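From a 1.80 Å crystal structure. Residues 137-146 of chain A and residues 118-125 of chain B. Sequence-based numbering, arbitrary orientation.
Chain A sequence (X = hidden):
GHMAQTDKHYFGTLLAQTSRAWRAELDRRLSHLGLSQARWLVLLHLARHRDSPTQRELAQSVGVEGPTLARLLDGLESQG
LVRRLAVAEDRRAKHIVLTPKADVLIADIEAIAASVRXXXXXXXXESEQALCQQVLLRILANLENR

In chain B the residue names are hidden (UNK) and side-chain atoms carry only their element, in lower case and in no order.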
# COMPACT_ATOMS: atom_id res chain seq x y z
N LEU A 137 -1.90 -5.96 14.57
CA LEU A 137 -2.41 -7.35 14.51
C LEU A 137 -3.91 -7.40 14.80
O LEU A 137 -4.59 -8.21 14.14
CB LEU A 137 -1.61 -8.23 15.47
CG LEU A 137 -0.19 -8.53 14.96
CD1 LEU A 137 0.50 -9.13 16.20
CD2 LEU A 137 -0.33 -9.57 13.87
N ARG A 138 -4.40 -6.57 15.72
CA ARG A 138 -5.86 -6.55 16.04
C ARG A 138 -6.64 -5.96 14.90
O ARG A 138 -7.70 -6.46 14.52
CB ARG A 138 -6.18 -5.83 17.34
CG ARG A 138 -7.69 -5.90 17.67
CD ARG A 138 -8.25 -7.34 17.70
NE ARG A 138 -9.72 -7.23 17.71
CZ ARG A 138 -10.49 -7.13 18.81
NH1 ARG A 138 -11.82 -7.03 18.67
NH2 ARG A 138 -9.95 -7.15 20.03
N ILE A 139 -6.09 -4.90 14.30
CA ILE A 139 -6.77 -4.31 13.11
C ILE A 139 -6.85 -5.38 12.04
O ILE A 139 -7.90 -5.64 11.42
CB ILE A 139 -5.99 -3.03 12.61
CG1 ILE A 139 -6.10 -1.87 13.67
CG2 ILE A 139 -6.49 -2.66 11.17
CD1 ILE A 139 -5.11 -0.72 13.38
N LEU A 140 -5.72 -6.02 11.74
CA LEU A 140 -5.80 -7.10 10.76
C LEU A 140 -6.78 -8.23 11.09
O LEU A 140 -7.49 -8.71 10.18
CB LEU A 140 -4.39 -7.65 10.54
CG LEU A 140 -4.06 -8.51 9.34
CD1 LEU A 140 -4.35 -7.76 8.05
CD2 LEU A 140 -2.50 -8.97 9.47
N ALA A 141 -6.84 -8.63 12.36
CA ALA A 141 -7.82 -9.70 12.75
C ALA A 141 -9.21 -9.19 12.57
O ALA A 141 -10.11 -9.97 12.12
CB ALA A 141 -7.59 -10.07 14.21
N ASN A 142 -9.44 -7.90 12.88
CA ASN A 142 -10.80 -7.33 12.72
C ASN A 142 -11.19 -7.38 11.26
O ASN A 142 -12.39 -7.57 10.90
CB ASN A 142 -10.92 -5.92 13.23
CG ASN A 142 -10.91 -5.84 14.76
OD1 ASN A 142 -11.27 -6.81 15.44
ND2 ASN A 142 -10.55 -4.69 15.30
N LEU A 143 -10.20 -7.17 10.42
CA LEU A 143 -10.48 -7.19 8.97
C LEU A 143 -10.67 -8.60 8.47
O LEU A 143 -11.46 -8.81 7.57
CB LEU A 143 -9.36 -6.49 8.18
CG LEU A 143 -9.51 -4.97 8.29
CD1 LEU A 143 -8.18 -4.22 8.10
CD2 LEU A 143 -10.52 -4.48 7.26
N GLU A 144 -9.89 -9.52 9.00
CA GLU A 144 -9.82 -10.90 8.47
C GLU A 144 -10.99 -11.68 9.01
O GLU A 144 -11.54 -12.51 8.32
CB GLU A 144 -8.47 -11.55 8.80
CG GLU A 144 -7.36 -10.93 7.87
CD GLU A 144 -5.95 -11.51 8.00
OE1 GLU A 144 -5.59 -12.12 9.03
OE2 GLU A 144 -5.18 -11.30 7.03
N ASN A 145 -11.39 -11.36 10.23
CA ASN A 145 -12.65 -11.81 10.80
C ASN A 145 -13.86 -10.97 10.31
O ASN A 145 -14.78 -10.69 11.07
CB ASN A 145 -12.58 -11.83 12.34
CG ASN A 145 -11.47 -12.76 12.89
OD1 ASN A 145 -11.21 -13.82 12.34
ND2 ASN A 145 -10.85 -12.38 14.03
N ARG A 146 -13.85 -10.57 9.03
CA ARG A 146 -15.04 -9.94 8.40
C ARG A 146 -16.06 -10.91 7.75
O ARG A 146 -15.73 -12.02 7.32
CB ARG A 146 -14.65 -8.83 7.40
CG ARG A 146 -13.72 -7.74 8.01
CD ARG A 146 -14.02 -6.30 7.61
NE ARG A 146 -15.30 -5.84 8.16
CZ ARG A 146 -15.51 -5.44 9.41
NH1 ARG A 146 -16.73 -5.09 9.77
NH2 ARG A 146 -14.52 -5.38 10.30
N UNK B 118 -14.41 2.83 12.26
CA UNK B 118 -15.09 2.29 13.47
C UNK B 118 -14.89 0.78 13.63
O UNK B 118 -14.54 0.25 14.71
c UNK B 118 -16.58 2.58 13.32
c UNK B 118 -17.33 2.28 14.55
o UNK B 118 -17.19 3.01 15.54
n UNK B 118 -18.13 1.18 14.52
N UNK B 119 -15.16 0.02 12.58
CA UNK B 119 -15.11 -1.39 12.73
C UNK B 119 -13.67 -1.94 12.89
O UNK B 119 -13.44 -2.86 13.69
c UNK B 119 -17.20 -1.81 11.31
c UNK B 119 -15.69 -2.04 11.46
o UNK B 119 -17.73 -2.11 10.20
o UNK B 119 -17.83 -1.28 12.28
N UNK B 120 -12.72 -1.41 12.15
CA UNK B 120 -11.35 -1.94 12.25
C UNK B 120 -10.69 -1.56 13.60
O UNK B 120 -9.83 -2.29 14.02
c UNK B 120 -10.44 -1.70 10.99
c UNK B 120 -11.17 -2.11 9.73
c UNK B 120 -9.99 -0.28 10.96
N UNK B 121 -11.17 -0.50 14.23
CA UNK B 121 -10.64 -0.06 15.57
C UNK B 121 -11.32 -0.76 16.70
O UNK B 121 -11.02 -0.48 17.88
c UNK B 121 -10.70 1.45 15.72
c UNK B 121 -9.88 3.57 14.70
c UNK B 121 -8.20 1.55 14.71
c UNK B 121 -9.74 2.08 14.67
N UNK B 122 -12.27 -1.67 16.37
CA UNK B 122 -12.95 -2.39 17.47
C UNK B 122 -12.00 -3.07 18.42
O UNK B 122 -11.10 -3.80 18.01
c UNK B 122 -14.60 -4.30 18.06
c UNK B 122 -13.89 -3.49 16.89
o UNK B 122 -14.87 -2.79 16.09
N UNK B 123 -12.22 -2.81 19.73
CA UNK B 123 -11.39 -3.53 20.73
C UNK B 123 -10.07 -2.84 21.02
O UNK B 123 -9.30 -3.33 21.82
N UNK B 124 -9.77 -1.76 20.28
CA UNK B 124 -8.43 -1.11 20.47
C UNK B 124 -8.67 0.16 21.29
O UNK B 124 -9.46 1.02 20.93
c UNK B 124 -7.58 -2.15 18.35
c UNK B 124 -7.26 -1.93 16.95
c UNK B 124 -7.82 -0.79 19.08
c UNK B 124 -6.43 -0.01 19.23
N UNK B 125 -7.96 0.23 22.43
CA UNK B 125 -7.96 1.25 23.38
C UNK B 125 -7.54 2.58 22.76
O UNK B 125 -6.65 2.58 21.92
o UNK B 125 -7.23 1.30 26.42
c UNK B 125 -6.58 1.56 25.39
c UNK B 125 -6.78 0.78 24.28
o UNK B 125 -5.80 2.48 25.19

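Position 118 carries four side-chain atoms: two carbons, the second bearing one oxygen and one nitrogen. A terminal amide on a single methylene is asparagine, and Asn B118 lies out of reach of chain A.

Position 119 also has two side-chain carbons, but here the second holds two oxygens, a carboxylate. CA-to-CB points toward chain A, and one oxygen lies 3.2 Å from Arg A146 NH1. The residue is aspartate, and the pair is a salt bridge, NH1 to Asp B119 OD2. The other oxygen, OD1, accepts a weak hydrogen bond from Asn B118 ND2 (3.3 Å).

Position 120 has three carbons, forked at CB: valine. Val B120 CG1 packs 3.5 Å from Leu A143 CD2, and its CB lies 4.1 Å from Ile A139 CG2.

Position 121 shows four carbons forked at the second, which identifies leucine. Its CA-to-CB bond points away from chain A, yet the end of the side chain returns far enough for Leu B121 CD2 to approach Ile A139 CD1 at 4.1 Å.

At position 122, CB carries one oxygen and one carbon, the branching of threonine. Thr B122 OG1 donates to the backbone Asp B119 O at 2.8 Å, an oxygen that also receives Thr B122 N at 3.2 Å.

Position 123 has no side-chain atoms and is therefore glycine. Its phi/psi of 86/-5° would jam a CB against the preceding carbonyl oxygen, and an ideal CB would also sit 2.5 Å from Arg A138 NH2, a clash.

Position 124 has four carbons forked at the first, one arm two carbons long: isoleucine. Ile B124 CD1 reaches Ile A139 CG1 at 3.5 Å, while its CG1 lies 3.8 Å from Arg A138 CG. The backbone bond from Ile B124 N to Leu B121 O (3.0 Å) closes a type II turn.

Position 125 repeats the carboxylate pattern of two carbons and two oxygens. Asp B125 makes no contact with chain A; it is an N-cap, its side chain capping a backbone nitrogen just past the stretch.

The contact centres on Asn A142, whose ND2 donates to Val B120 O (2.8 Å, 166°) and Thr B122 O (2.9 Å, 157°), so one amide nitrogen serves two carbonyls where the helix gives way to the turn. Arg A138 NE donates to Asn A142 OD1 at 2.8 Å, engaging the amide oxygen as well. Around this polar centre, Ile A139 and Leu A143 supply the apolar packing and Arg A146 the salt bridge; together the stretches bury 458 Å².

Chain B (118-125) NDVLTGID
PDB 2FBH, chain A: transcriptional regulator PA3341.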